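Local coordinates for putative cell invasion protein with MAC/Perforin domain (Bacteroides thetaiotaomicron VPI-5482, PDB 3KK7) that is of unknown function but carries a membrane-attack complex/perforin domain and may act on target membranes, at residues C58-E63 and H333-L338; N64-S67 and F72-A75; T119-V124 and L130-F135. One frame throughout, in Å; residues are numbered along the deposited sequence.

Contact 1 (C58-E63 and H333-L338)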
# COMPACT_ATOMS: atom_id res chain seq x y z
N CYS A 58 6.41 2.18 -10.56
CA CYS A 58 5.88 3.34 -9.85
C CYS A 58 4.74 2.96 -8.95
O CYS A 58 4.05 1.97 -9.18
CB CYS A 58 5.38 4.44 -10.79
SG CYS A 58 6.74 5.23 -11.63
N SER A 59 4.54 3.78 -7.94
CA SER A 59 3.40 3.63 -7.08
C SER A 59 2.14 3.99 -7.86
O SER A 59 2.17 4.74 -8.86
CB SER A 59 3.55 4.53 -5.86
OG SER A 59 3.60 5.87 -6.30
N TYR A 60 1.03 3.44 -7.39
CA TYR A 60 -0.25 3.61 -8.00
C TYR A 60 -1.27 3.98 -6.91
O TYR A 60 -1.32 3.34 -5.85
CB TYR A 60 -0.65 2.32 -8.72
CG TYR A 60 -1.97 2.45 -9.41
CD1 TYR A 60 -3.16 2.17 -8.75
CD2 TYR A 60 -2.04 2.90 -10.72
CE1 TYR A 60 -4.40 2.32 -9.39
CE2 TYR A 60 -3.26 3.04 -11.37
CZ TYR A 60 -4.43 2.75 -10.70
OH TYR A 60 -5.61 2.92 -11.37
N ALA A 61 -2.09 5.00 -7.19
CA ALA A 61 -3.04 5.55 -6.19
C ALA A 61 -4.47 5.09 -6.39
O ALA A 61 -5.09 5.36 -7.42
CB ALA A 61 -3.00 7.07 -6.23
N VAL A 62 -5.00 4.39 -5.40
CA VAL A 62 -6.37 3.89 -5.49
C VAL A 62 -7.30 4.90 -4.81
O VAL A 62 -8.06 5.58 -5.48
CB VAL A 62 -6.53 2.47 -4.84
CG1 VAL A 62 -8.01 2.02 -4.82
CG2 VAL A 62 -5.67 1.42 -5.56
N GLU A 63 -7.18 5.02 -3.49
CA GLU A 63 -8.07 5.88 -2.68
C GLU A 63 -8.11 7.31 -3.13
O GLU A 63 -9.16 7.93 -3.14
CB GLU A 63 -7.63 5.87 -1.21
CG GLU A 63 -8.64 6.52 -0.24
CD GLU A 63 -8.28 6.30 1.23
OE1 GLU A 63 -7.10 6.07 1.57
OE2 GLU A 63 -9.19 6.32 2.07
N HIS A 333 0.80 7.27 -27.08
CA HIS A 333 0.24 6.24 -26.22
C HIS A 333 0.64 6.44 -24.75
O HIS A 333 1.62 7.13 -24.46
CB HIS A 333 0.65 4.87 -26.75
CG HIS A 333 0.02 4.55 -28.06
ND1 HIS A 333 0.07 3.29 -28.62
CD2 HIS A 333 -0.72 5.31 -28.91
CE1 HIS A 333 -0.59 3.30 -29.77
NE2 HIS A 333 -1.07 4.52 -29.97
N THR A 334 -0.13 5.88 -23.84
CA THR A 334 0.19 6.00 -22.42
C THR A 334 -0.33 4.75 -21.73
O THR A 334 -0.82 3.85 -22.39
CB THR A 334 -0.39 7.29 -21.82
OG1 THR A 334 0.16 7.48 -20.51
CG2 THR A 334 -1.91 7.24 -21.73
N MSE A 335 -0.20 4.68 -20.41
CA MSE A 335 -0.77 3.57 -19.66
C MSE A 335 -2.31 3.70 -19.65
O MSE A 335 -2.82 4.72 -19.24
CB MSE A 335 -0.26 3.57 -18.22
CG MSE A 335 -0.89 2.49 -17.33
SE MSE A 335 -0.00 2.48 -15.61
CE MSE A 335 -1.41 3.13 -14.45
N ILE A 336 -3.02 2.65 -20.07
CA ILE A 336 -4.47 2.70 -20.20
C ILE A 336 -5.30 1.67 -19.40
O ILE A 336 -6.52 1.83 -19.29
CB ILE A 336 -4.87 2.62 -21.66
CG1 ILE A 336 -4.42 1.31 -22.29
CG2 ILE A 336 -4.31 3.80 -22.40
CD1 ILE A 336 -5.09 1.00 -23.62
N ASP A 337 -4.67 0.62 -18.86
CA ASP A 337 -5.40 -0.40 -18.08
C ASP A 337 -4.38 -1.30 -17.43
O ASP A 337 -3.19 -1.21 -17.74
CB ASP A 337 -6.34 -1.25 -18.97
CG ASP A 337 -7.66 -1.65 -18.27
OD1 ASP A 337 -7.62 -1.85 -17.03
OD2 ASP A 337 -8.72 -1.78 -18.97
N LEU A 338 -4.84 -2.17 -16.54
CA LEU A 338 -3.95 -3.03 -15.77
C LEU A 338 -4.14 -4.50 -16.17
O LEU A 338 -5.22 -4.92 -16.52
CB LEU A 338 -4.24 -2.86 -14.27
CG LEU A 338 -3.99 -1.47 -13.68
CD1 LEU A 338 -4.58 -1.37 -12.28
CD2 LEU A 338 -2.49 -1.13 -13.64
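Tyr60 reaches across to Met335 and Leu338, and these three buried side chains make the whole contact. It belongs to the MACPF fold, inside the antiparallel sheet of that domain. Strands 58-60 and 334-338 both lie in this sheet, and each pairs antiparallel with strand 211-218. They do not pair with each other: Tyr60 CA and Leu338 CA are 10.9 Å apart, the closest such approach of the two segments. Side chains bridge that distance.

Met335, a selenomethionine, provides the closest touch. Its methyl CE comes at the edge of the tyrosine ring, near the ring plane, on the CD2-CE2 side. Met335 CE is 3.6 Å from Tyr60 CE2. The selenomethionine chain runs extended from CA to the selenium and then bends (chi3 112°), which turns the methyl onto the ring edge. Leu338 touches more loosely and obliquely, with its CD1 4.4 Å from Tyr60 CZ. The surface buried between the segments is small, 117 Å².

The second shell fixes these groups. Leu213 of strand 211-218 touches both Met335 and Leu338, and Tyr216 also packs on Met335. The phenol oxygen Tyr60 OH is hydrogen-bonded to Gly70 N. The ring is therefore held at its far end as well as along its edge.

Between Met335 and Leu338, Asp337 is a buried acid with a charged partner: its OD2 forms a salt bridge with Lys104. Glu165 OE2 also lies close, so Lys104 probably offsets crowded negative charge, and the ionisation of Asp337 may be shifted. The other carboxylate oxygen accepts from the backbone of Leu338. Leu338 N donates to Asp337 OD1 at 2.8 Å, on the anti side and 17° out of the carboxylate plane.

Contact 2 (N64-S67 and F72-A75)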
# COMPACT_ATOMS: atom_id res chain seq x y z
N ASN A 64 -6.96 7.86 -3.46
CA ASN A 64 -6.86 9.27 -3.82
C ASN A 64 -6.63 9.49 -5.30
O ASN A 64 -6.09 10.51 -5.69
CB ASN A 64 -5.72 9.91 -3.02
CG ASN A 64 -6.00 9.93 -1.51
OD1 ASN A 64 -5.06 9.91 -0.70
ND2 ASN A 64 -7.28 9.99 -1.12
N GLY A 65 -7.01 8.55 -6.14
CA GLY A 65 -6.80 8.70 -7.58
C GLY A 65 -8.09 9.06 -8.27
O GLY A 65 -9.06 9.42 -7.64
N THR A 66 -8.09 8.92 -9.58
CA THR A 66 -9.27 9.19 -10.38
C THR A 66 -10.36 8.09 -10.27
O THR A 66 -11.51 8.32 -10.62
CB THR A 66 -8.88 9.29 -11.83
OG1 THR A 66 -8.48 7.98 -12.32
CG2 THR A 66 -7.77 10.35 -12.01
N SER A 67 -9.96 6.89 -9.81
CA SER A 67 -10.82 5.71 -9.65
C SER A 67 -11.06 4.98 -10.97
O SER A 67 -11.81 4.02 -11.01
CB SER A 67 -12.17 6.04 -8.97
OG SER A 67 -13.13 6.41 -9.93
N PHE A 72 -3.27 6.30 -16.24
CA PHE A 72 -1.91 6.79 -16.05
C PHE A 72 -1.81 7.90 -15.01
O PHE A 72 -0.80 8.01 -14.34
CB PHE A 72 -1.29 7.25 -17.37
CG PHE A 72 -1.81 8.56 -17.87
CD1 PHE A 72 -1.20 9.75 -17.48
CD2 PHE A 72 -2.89 8.61 -18.72
CE1 PHE A 72 -1.66 10.97 -17.94
CE2 PHE A 72 -3.38 9.85 -19.18
CZ PHE A 72 -2.75 11.03 -18.79
N ALA A 73 -2.85 8.72 -14.89
CA ALA A 73 -2.88 9.78 -13.88
C ALA A 73 -2.68 9.24 -12.44
O ALA A 73 -2.21 9.95 -11.58
CB ALA A 73 -4.20 10.57 -13.98
N ASN A 74 -3.08 8.00 -12.16
CA ASN A 74 -2.93 7.44 -10.84
C ASN A 74 -1.51 6.91 -10.56
O ASN A 74 -1.22 6.47 -9.44
CB ASN A 74 -3.93 6.30 -10.62
CG ASN A 74 -5.38 6.76 -10.75
OD1 ASN A 74 -5.71 7.92 -10.49
ND2 ASN A 74 -6.25 5.84 -11.16
N ALA A 75 -0.66 6.90 -11.59
CA ALA A 75 0.75 6.58 -11.40
C ALA A 75 1.39 7.76 -10.69
O ALA A 75 1.26 8.88 -11.16
CB ALA A 75 1.42 6.35 -12.75
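Ala73 makes the first touch from 72-75, through its methyl. Ala73 CB lies 4.1 Å from Thr66 CG2, a loose apolar contact beside a polar one.

Asn74 comes next and carries most of the contact. Its CG stands beside the backbone N and anti to the carbonyl carbon (chi1 -60°), which brings the amide to the backbone of 64-67. Thr66 N donates to Asn74 OD1 at 2.7 Å, in a nearly straight bond (167°) with the donor tilted 22° from the carbonyl plane. The same oxygen is 3.2 Å from Gly65 CA, so close that a beta carbon on Gly65 would clash with it. The other end of the amide adds a weak bond, from Asn74 ND2 to Thr66 OG1 at 3.3 Å. Asn74 ND2 also bonds to Tyr60 OH, so both ends of the amide are engaged and its rotation is fixed. With an alanine here the amide is gone, which would probably leave Thr66 N without its acceptor and Tyr60 OH without one of its partners.

At Ala75 the backbone closes the short 3-10 turn of 72-74: Ala75 N bonds to Phe72 O.

Thr66 OG1 has a stronger partner in Asp71 OD2, and it is also hydrogen-bonded to Ile68 N. The latter bond, in which the amide two residues on donates to the threonine hydroxyl oxygen, is that of an ST turn, here within the loop joining strands 58-60 and 75-76 of the MACPF domain.

Contact 3 (T119-V124 and L130-F135)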
# COMPACT_ATOMS: atom_id res chain seq x y z
N THR A 119 -13.48 -6.28 -11.24
CA THR A 119 -12.66 -5.54 -12.20
C THR A 119 -11.34 -5.04 -11.59
O THR A 119 -10.26 -5.24 -12.18
CB THR A 119 -13.47 -4.37 -12.84
OG1 THR A 119 -14.73 -4.87 -13.33
CG2 THR A 119 -12.68 -3.70 -13.97
N PHE A 120 -11.44 -4.39 -10.42
CA PHE A 120 -10.25 -3.93 -9.68
C PHE A 120 -9.56 -5.07 -8.93
O PHE A 120 -8.34 -5.21 -8.99
CB PHE A 120 -10.59 -2.81 -8.70
CG PHE A 120 -9.43 -2.38 -7.87
CD1 PHE A 120 -8.29 -1.91 -8.47
CD2 PHE A 120 -9.45 -2.48 -6.50
CE1 PHE A 120 -7.19 -1.53 -7.71
CE2 PHE A 120 -8.35 -2.12 -5.74
CZ PHE A 120 -7.23 -1.64 -6.35
N THR A 121 -10.37 -5.90 -8.26
CA THR A 121 -9.87 -7.01 -7.45
C THR A 121 -8.85 -7.86 -8.17
O THR A 121 -7.80 -8.21 -7.61
CB THR A 121 -11.03 -7.90 -7.04
OG1 THR A 121 -11.91 -7.13 -6.21
CG2 THR A 121 -10.55 -9.18 -6.30
N LYS A 122 -9.14 -8.20 -9.42
CA LYS A 122 -8.27 -9.11 -10.15
C LYS A 122 -6.99 -8.47 -10.64
O LYS A 122 -6.10 -9.20 -11.07
CB LYS A 122 -9.02 -9.76 -11.31
CG LYS A 122 -9.31 -8.86 -12.47
CD LYS A 122 -10.27 -9.60 -13.42
CE LYS A 122 -10.57 -8.80 -14.67
NZ LYS A 122 -11.29 -9.65 -15.68
N THR A 123 -6.90 -7.13 -10.60
CA THR A 123 -5.65 -6.41 -10.90
C THR A 123 -4.60 -6.52 -9.78
O THR A 123 -3.43 -6.33 -10.02
CB THR A 123 -5.84 -4.91 -11.19
OG1 THR A 123 -6.08 -4.20 -9.97
CG2 THR A 123 -6.94 -4.69 -12.17
N VAL A 124 -5.02 -6.80 -8.57
CA VAL A 124 -4.10 -6.91 -7.45
C VAL A 124 -3.60 -8.33 -7.36
O VAL A 124 -4.34 -9.29 -7.61
CB VAL A 124 -4.76 -6.46 -6.14
CG1 VAL A 124 -3.77 -6.55 -4.95
CG2 VAL A 124 -5.32 -5.01 -6.29
N LEU A 130 -6.87 -7.98 0.10
CA LEU A 130 -7.24 -6.71 -0.47
C LEU A 130 -8.41 -6.06 0.27
O LEU A 130 -9.44 -6.68 0.47
CB LEU A 130 -7.55 -6.88 -1.97
CG LEU A 130 -7.91 -5.61 -2.70
CD1 LEU A 130 -6.78 -4.57 -2.60
CD2 LEU A 130 -8.27 -5.96 -4.11
N ASN A 131 -8.23 -4.81 0.68
CA ASN A 131 -9.29 -4.00 1.23
C ASN A 131 -9.88 -3.19 0.08
O ASN A 131 -9.22 -2.33 -0.46
CB ASN A 131 -8.76 -3.04 2.30
CG ASN A 131 -9.89 -2.24 2.98
OD1 ASN A 131 -11.04 -2.37 2.60
ND2 ASN A 131 -9.56 -1.40 3.98
N LEU A 132 -11.13 -3.47 -0.26
CA LEU A 132 -11.82 -2.77 -1.33
C LEU A 132 -12.42 -1.42 -0.93
O LEU A 132 -12.74 -0.63 -1.81
CB LEU A 132 -12.91 -3.67 -1.89
CG LEU A 132 -12.43 -4.87 -2.69
CD1 LEU A 132 -13.56 -5.83 -2.97
CD2 LEU A 132 -11.75 -4.37 -4.03
N GLY A 133 -12.55 -1.15 0.38
CA GLY A 133 -13.12 0.10 0.88
C GLY A 133 -12.60 1.36 0.19
O GLY A 133 -13.37 2.17 -0.34
N PRO A 134 -11.27 1.52 0.14
CA PRO A 134 -10.75 2.76 -0.48
C PRO A 134 -11.06 2.89 -1.97
O PRO A 134 -11.37 3.99 -2.44
CB PRO A 134 -9.25 2.68 -0.22
CG PRO A 134 -9.14 1.74 1.01
CD PRO A 134 -10.23 0.74 0.82
N PHE A 135 -11.00 1.78 -2.70
CA PHE A 135 -11.38 1.81 -4.09
C PHE A 135 -12.83 2.25 -4.23
O PHE A 135 -13.14 3.13 -5.02
CB PHE A 135 -11.18 0.45 -4.75
CG PHE A 135 -11.70 0.40 -6.13
CD1 PHE A 135 -11.11 1.17 -7.12
CD2 PHE A 135 -12.81 -0.38 -6.45
CE1 PHE A 135 -11.59 1.16 -8.41
CE2 PHE A 135 -13.31 -0.41 -7.74
CZ PHE A 135 -12.72 0.37 -8.72
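Phe120 and Phe135 lie face to face in an offset stack, with centroids 4.6 Å apart and planes inclined by 20°. They join the loop after strand 93-108 to the first turn of helix 133-146, within the MACPF fold. Both rings point away from their own backbone N (chi1 176° for Phe120), and the two side chains run antiparallel alongside one another. As a result, Phe120 CB sits over the middle of the Phe135 ring, 3.8 Å from its centroid, in a CH-pi contact. In the other direction, Phe135 CD1 lies over one face of the Phe120 ring, toward its rim.

Leu130 and Leu132 add apolar contacts. Leu132 CD2 comes at the edge of the Phe120 ring, 3.9 Å from Phe120 CD2. The same methyl is 3.5 Å from Thr121 OG1, where the two side chains cross at about a right angle. That hydroxyl has its polar partner outside the segments, in Glu115 OE1. Leu130 crosses Val124 obliquely, and its CD2 is 3.8 Å from Val124 CG2. This methyl also rests against Thr121 CA and approaches the Phe120 ring obliquely. Phe211 of strand 211-218 packs on both Val124 and Leu130 and ties the cluster to the sheet.

The loop backbone is held locally. Phe120 O is gripped twice, by Thr123 N and by Thr123 OG1, the hydroxyl donating at 2.7 Å. On the opposite segment a capping bond precedes the helix: Gly133 N donates to Asn131 OD1 at 2.9 Å, approaching from above the plane of the side-chain carbonyl, 47° out of it.

How the contacts relate
All three contacts lie in the MACPF domain. Contact 1 spans the longest loop and encloses the other two. Segment 58-63 runs on into contact 2, contact 3 follows, and strand 334-338 closes the circuit. Contacts 1 and 2 have centres about 6 Å apart; Ala61 N bonds to Asn74 O, and Phe72 packs on Thr334 and Met335. Contact 3 is centred about 13 Å from contact 1 and 14 Å from contact 2. Val62 joins contacts 1 and 3 by touching both Phe120 and Phe135. Helix 133-146 also reaches contact 2, through Arg139 and Thr142. Together they pack the loops after strands 58-60 and 93-108 and the start of helix 133-146 against the sheet.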